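Long-range contact in beta-1,4-galactanase (PDB 1HJS), which hydrolyses the beta-1,4-galactosidic linkages of type I arabinogalactans, as a family 53 glycoside hydrolase of clan GH-A: residues 103-108 with 154-159. Residues are numbered along the deposited sequence; the frame is centred on the assembly and turned at random.
Sequences DNLSWK and ARLLHS. With NAG (2-acetamido-2-deoxy-beta-D-glucopyranose), chain E; SO4 (sulfate ion), chain F.
Asp103 has CG anti to its carbonyl carbon (chi1 -79°), while Arg155 starts with CG anti to its backbone N and then bends at chi2 and chi3. These torsions bring the two charged ends together. Arg155 NH2 meets Asp103 OD1 at 2.5 Å in a short salt bridge. The carboxylate reaches the edge of the guanidinium, and the two planes lie 65° apart. Deeper in, Ser106 packs against Arg155, Leu156 and Ser159 of the facing helix. Its OG is 3.5 Å from Arg155 CG, but its hydrogen bond goes back along its own helix to Ile102 O. Ser106 O lies 3.4 Å from Ser159 CB. Leu156 CD2 packs 3.8 Å from Leu105 CG, and the two leucine side chains cross at about a right angle. On the outer side, the NAG of the attached glycan lies over one face of the Trp107 ring, with its N2 3.2 Å from Trp107 CE3. Lys108 NZ donates a hydrogen bond of 2.7 Å to O2 of a sulfate, probably from the crystallisation liquor, that Trp98 and Asn51 also bind. An alanine in place of Lys108 would remove this amine and would probably weaken sulfate binding. The axes of 103-108 and 154-159 come within 8.8 Å, their directions 28° apart. Small Ser106 and Ser159 are consistent with this close packing of helices 102-122 and 150-165, consecutive outer helices of a TIM barrel.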
ATOM      1  N   ASP A 103     -16.394   2.366  22.272  1.00 18.11           N
ATOM      2  CA  ASP A 103     -16.281   1.090  22.979  1.00 19.33           C
ATOM      3  C   ASP A 103     -16.609  -0.105  22.086  1.00 19.09           C
ATOM      4  O   ASP A 103     -15.790  -1.012  21.924  1.00 19.47           O
ATOM      5  CB  ASP A 103     -17.197   1.081  24.209  1.00 21.24           C
ATOM      6  CG  ASP A 103     -16.611   1.848  25.381  1.00 23.29           C
ATOM      7  OD1 ASP A 103     -15.745   2.721  25.160  1.00 24.40           O
ATOM      8  OD2 ASP A 103     -17.024   1.584  26.531  1.00 24.93           O
ATOM      9  N   ASN A 104     -17.799  -0.106  21.497  1.00 18.46           N
ATOM     10  CA  ASN A 104     -18.207  -1.206  20.637  1.00 18.31           C
ATOM     11  C   ASN A 104     -17.454  -1.261  19.315  1.00 17.88           C
ATOM     12  O   ASN A 104     -17.199  -2.344  18.785  1.00 17.66           O
ATOM     13  CB  ASN A 104     -19.713  -1.142  20.374  1.00 20.06           C
ATOM     14  CG  ASN A 104     -20.529  -1.544  21.587  1.00 21.44           C
ATOM     15  OD1 ASN A 104     -20.315  -2.609  22.160  1.00 22.27           O
ATOM     16  ND2 ASN A 104     -21.469  -0.694  21.983  1.00 22.34           N
ATOM     17  N   LEU A 105     -17.105  -0.098  18.776  1.00 17.03           N
ATOM     18  CA  LEU A 105     -16.371  -0.054  17.515  1.00 16.68           C
ATOM     19  C   LEU A 105     -14.984  -0.666  17.693  1.00 16.83           C
ATOM     20  O   LEU A 105     -14.515  -1.414  16.837  1.00 16.08           O
ATOM     21  CB  LEU A 105     -16.232   1.387  17.020  1.00 16.08           C
ATOM     22  CG  LEU A 105     -15.409   1.565  15.737  1.00 15.66           C
ATOM     23  CD1 LEU A 105     -16.043   0.774  14.593  1.00 15.56           C
ATOM     24  CD2 LEU A 105     -15.338   3.041  15.388  1.00 15.71           C
ATOM     25  N   SER A 106     -14.330  -0.344  18.806  1.00 16.98           N
ATOM     26  CA  SER A 106     -12.998  -0.874  19.080  1.00 17.88           C
ATOM     27  C   SER A 106     -13.059  -2.390  19.142  1.00 18.32           C
ATOM     28  O   SER A 106     -12.167  -3.087  18.654  1.00 17.39           O
ATOM     29  CB  SER A 106     -12.468  -0.335  20.410  1.00 18.81           C
ATOM     30  OG  SER A 106     -12.307   1.070  20.360  1.00 21.13           O
ATOM     31  N   TRP A 107     -14.124  -2.901  19.743  1.00 18.76           N
ATOM     32  CA  TRP A 107     -14.285  -4.337  19.862  1.00 20.05           C
ATOM     33  C   TRP A 107     -14.588  -4.960  18.503  1.00 19.17           C
ATOM     34  O   TRP A 107     -14.085  -6.038  18.180  1.00 18.91           O
ATOM     35  CB  TRP A 107     -15.397  -4.656  20.854  1.00 23.04           C
ATOM     36  CG  TRP A 107     -15.231  -5.995  21.483  1.00 27.15           C
ATOM     37  CD1 TRP A 107     -14.103  -6.775  21.469  1.00 28.00           C
ATOM     38  CD2 TRP A 107     -16.200  -6.706  22.255  1.00 28.91           C
ATOM     39  NE1 TRP A 107     -14.314  -7.926  22.187  1.00 29.58           N
ATOM     40  CE2 TRP A 107     -15.593  -7.911  22.682  1.00 29.73           C
ATOM     41  CE3 TRP A 107     -17.524  -6.443  22.632  1.00 30.01           C
ATOM     42  CZ2 TRP A 107     -16.265  -8.851  23.468  1.00 30.53           C
ATOM     43  CZ3 TRP A 107     -18.194  -7.381  23.417  1.00 31.11           C
ATOM     44  CH2 TRP A 107     -17.560  -8.571  23.825  1.00 30.97           C
ATOM     45  N   LYS A 108     -15.410  -4.276  17.712  1.00 17.83           N
ATOM     46  CA  LYS A 108     -15.773  -4.753  16.381  1.00 17.33           C
ATOM     47  C   LYS A 108     -14.506  -4.848  15.537  1.00 16.35           C
ATOM     48  O   LYS A 108     -14.289  -5.828  14.829  1.00 15.16           O
ATOM     49  CB  LYS A 108     -16.727  -3.765  15.705  1.00 18.26           C
ATOM     50  CG  LYS A 108     -17.791  -4.377  14.801  1.00 20.59           C
ATOM     51  CD  LYS A 108     -17.349  -5.636  14.072  1.00 21.19           C
ATOM     52  CE  LYS A 108     -18.497  -6.184  13.237  1.00 22.25           C
ATOM     53  NZ  LYS A 108     -18.313  -7.611  12.850  1.00 22.43           N
ATOM     54  N   ALA A 154      -5.913   6.244  18.568  1.00 14.41           N
ATOM     55  CA  ALA A 154      -4.929   5.409  19.248  1.00 15.11           C
ATOM     56  C   ALA A 154      -5.588   4.131  19.761  1.00 15.62           C
ATOM     57  O   ALA A 154      -5.029   3.042  19.643  1.00 14.88           O
ATOM     58  CB  ALA A 154      -4.295   6.178  20.410  1.00 14.96           C
ATOM     59  N   ARG A 155      -6.782   4.273  20.327  1.00 15.88           N
ATOM     60  CA  ARG A 155      -7.511   3.134  20.865  1.00 17.06           C
ATOM     61  C   ARG A 155      -7.887   2.143  19.767  1.00 16.35           C
ATOM     62  O   ARG A 155      -7.741   0.927  19.929  1.00 15.13           O
ATOM     63  CB  ARG A 155      -8.768   3.623  21.581  1.00 19.21           C
ATOM     64  CG  ARG A 155      -9.661   2.516  22.088  1.00 23.04           C
ATOM     65  CD  ARG A 155      -9.785   2.564  23.601  1.00 26.56           C
ATOM     66  NE  ARG A 155     -11.160   2.307  24.019  1.00 29.11           N
ATOM     67  CZ  ARG A 155     -12.001   3.240  24.453  1.00 29.89           C
ATOM     68  NH1 ARG A 155     -11.615   4.509  24.540  1.00 30.51           N
ATOM     69  NH2 ARG A 155     -13.237   2.904  24.786  1.00 30.17           N
ATOM     70  N   LEU A 156      -8.379   2.666  18.650  1.00 15.05           N
ATOM     71  CA  LEU A 156      -8.767   1.817  17.534  1.00 14.73           C
ATOM     72  C   LEU A 156      -7.558   1.064  16.977  1.00 14.20           C
ATOM     73  O   LEU A 156      -7.621  -0.150  16.761  1.00 14.24           O
ATOM     74  CB  LEU A 156      -9.422   2.661  16.433  1.00 14.60           C
ATOM     75  CG  LEU A 156     -10.806   3.234  16.763  1.00 14.72           C
ATOM     76  CD1 LEU A 156     -11.215   4.245  15.698  1.00 14.82           C
ATOM     77  CD2 LEU A 156     -11.826   2.102  16.846  1.00 14.02           C
ATOM     78  N   LEU A 157      -6.457   1.776  16.754  1.00 13.50           N
ATOM     79  CA  LEU A 157      -5.254   1.145  16.217  1.00 13.39           C
ATOM     80  C   LEU A 157      -4.700   0.093  17.181  1.00 13.99           C
ATOM     81  O   LEU A 157      -4.184  -0.945  16.752  1.00 13.62           O
ATOM     82  CB  LEU A 157      -4.193   2.205  15.895  1.00 12.33           C
ATOM     83  CG  LEU A 157      -4.593   3.156  14.758  1.00 12.60           C
ATOM     84  CD1 LEU A 157      -3.511   4.198  14.546  1.00 12.18           C
ATOM     85  CD2 LEU A 157      -4.821   2.360  13.477  1.00 12.04           C
ATOM     86  N   HIS A 158      -4.820   0.351  18.482  1.00 14.28           N
ATOM     87  CA  HIS A 158      -4.348  -0.605  19.485  1.00 15.50           C
ATOM     88  C   HIS A 158      -5.161  -1.892  19.356  1.00 15.39           C
ATOM     89  O   HIS A 158      -4.613  -2.996  19.410  1.00 15.73           O
ATOM     90  CB  HIS A 158      -4.512  -0.028  20.897  1.00 16.57           C
ATOM     91  CG  HIS A 158      -4.072  -0.955  21.989  1.00 18.29           C
ATOM     92  ND1 HIS A 158      -2.746  -1.248  22.232  1.00 19.07           N
ATOM     93  CD2 HIS A 158      -4.785  -1.658  22.901  1.00 18.39           C
ATOM     94  CE1 HIS A 158      -2.662  -2.089  23.249  1.00 18.65           C
ATOM     95  NE2 HIS A 158      -3.884  -2.353  23.673  1.00 18.79           N
ATOM     96  N   SER A 159      -6.471  -1.744  19.180  1.00 15.19           N
ATOM     97  CA  SER A 159      -7.360  -2.891  19.037  1.00 15.07           C
ATOM     98  C   SER A 159      -7.054  -3.676  17.768  1.00 15.10           C
ATOM     99  O   SER A 159      -7.033  -4.907  17.788  1.00 14.16           O
ATOM    100  CB  SER A 159      -8.818  -2.435  19.016  1.00 15.49           C
ATOM    101  OG  SER A 159      -9.192  -1.883  20.268  1.00 17.54           O
TER
HETATM  102  C1  NAG E 601     -16.759  -9.365  19.448  1.00 27.09           C
HETATM  103  C2  NAG E 601     -18.173  -8.801  19.607  1.00 27.97           C
HETATM  104  C3  NAG E 601     -18.825  -9.348  20.882  1.00 29.39           C
HETATM  105  C4  NAG E 601     -18.743 -10.876  20.923  1.00 29.83           C
HETATM  106  C5  NAG E 601     -17.298 -11.332  20.699  1.00 29.94           C
HETATM  107  C6  NAG E 601     -17.178 -12.840  20.619  1.00 30.20           C
HETATM  108  C7  NAG E 601     -18.735  -6.611  18.765  1.00 28.27           C
HETATM  109  C8  NAG E 601     -18.938  -5.140  19.098  1.00 27.82           C
HETATM  110  N2  NAG E 601     -18.105  -7.353  19.671  1.00 28.01           N
HETATM  111  O3  NAG E 601     -20.185  -8.948  20.932  1.00 29.94           O
HETATM  112  O4  NAG E 601     -19.201 -11.344  22.184  1.00 30.72           O
HETATM  113  O5  NAG E 601     -16.793 -10.799  19.455  1.00 28.65           O
HETATM  114  O6  NAG E 601     -15.844 -13.257  20.855  1.00 31.89           O
HETATM  115  O7  NAG E 601     -19.150  -7.064  17.697  1.00 27.95           O
HETATM  116  S   SO4 F 701     -18.533  -7.890   9.351  1.00 44.83           S
HETATM  117  O1  SO4 F 701     -16.985  -7.722   9.806  1.00 44.53           O
HETATM  118  O2  SO4 F 701     -19.205  -8.461  10.503  1.00 44.47           O
HETATM  119  O3  SO4 F 701     -19.023  -6.732   8.996  1.00 44.37           O
HETATM  120  O4  SO4 F 701     -18.456  -8.885   8.312  1.00 44.45           O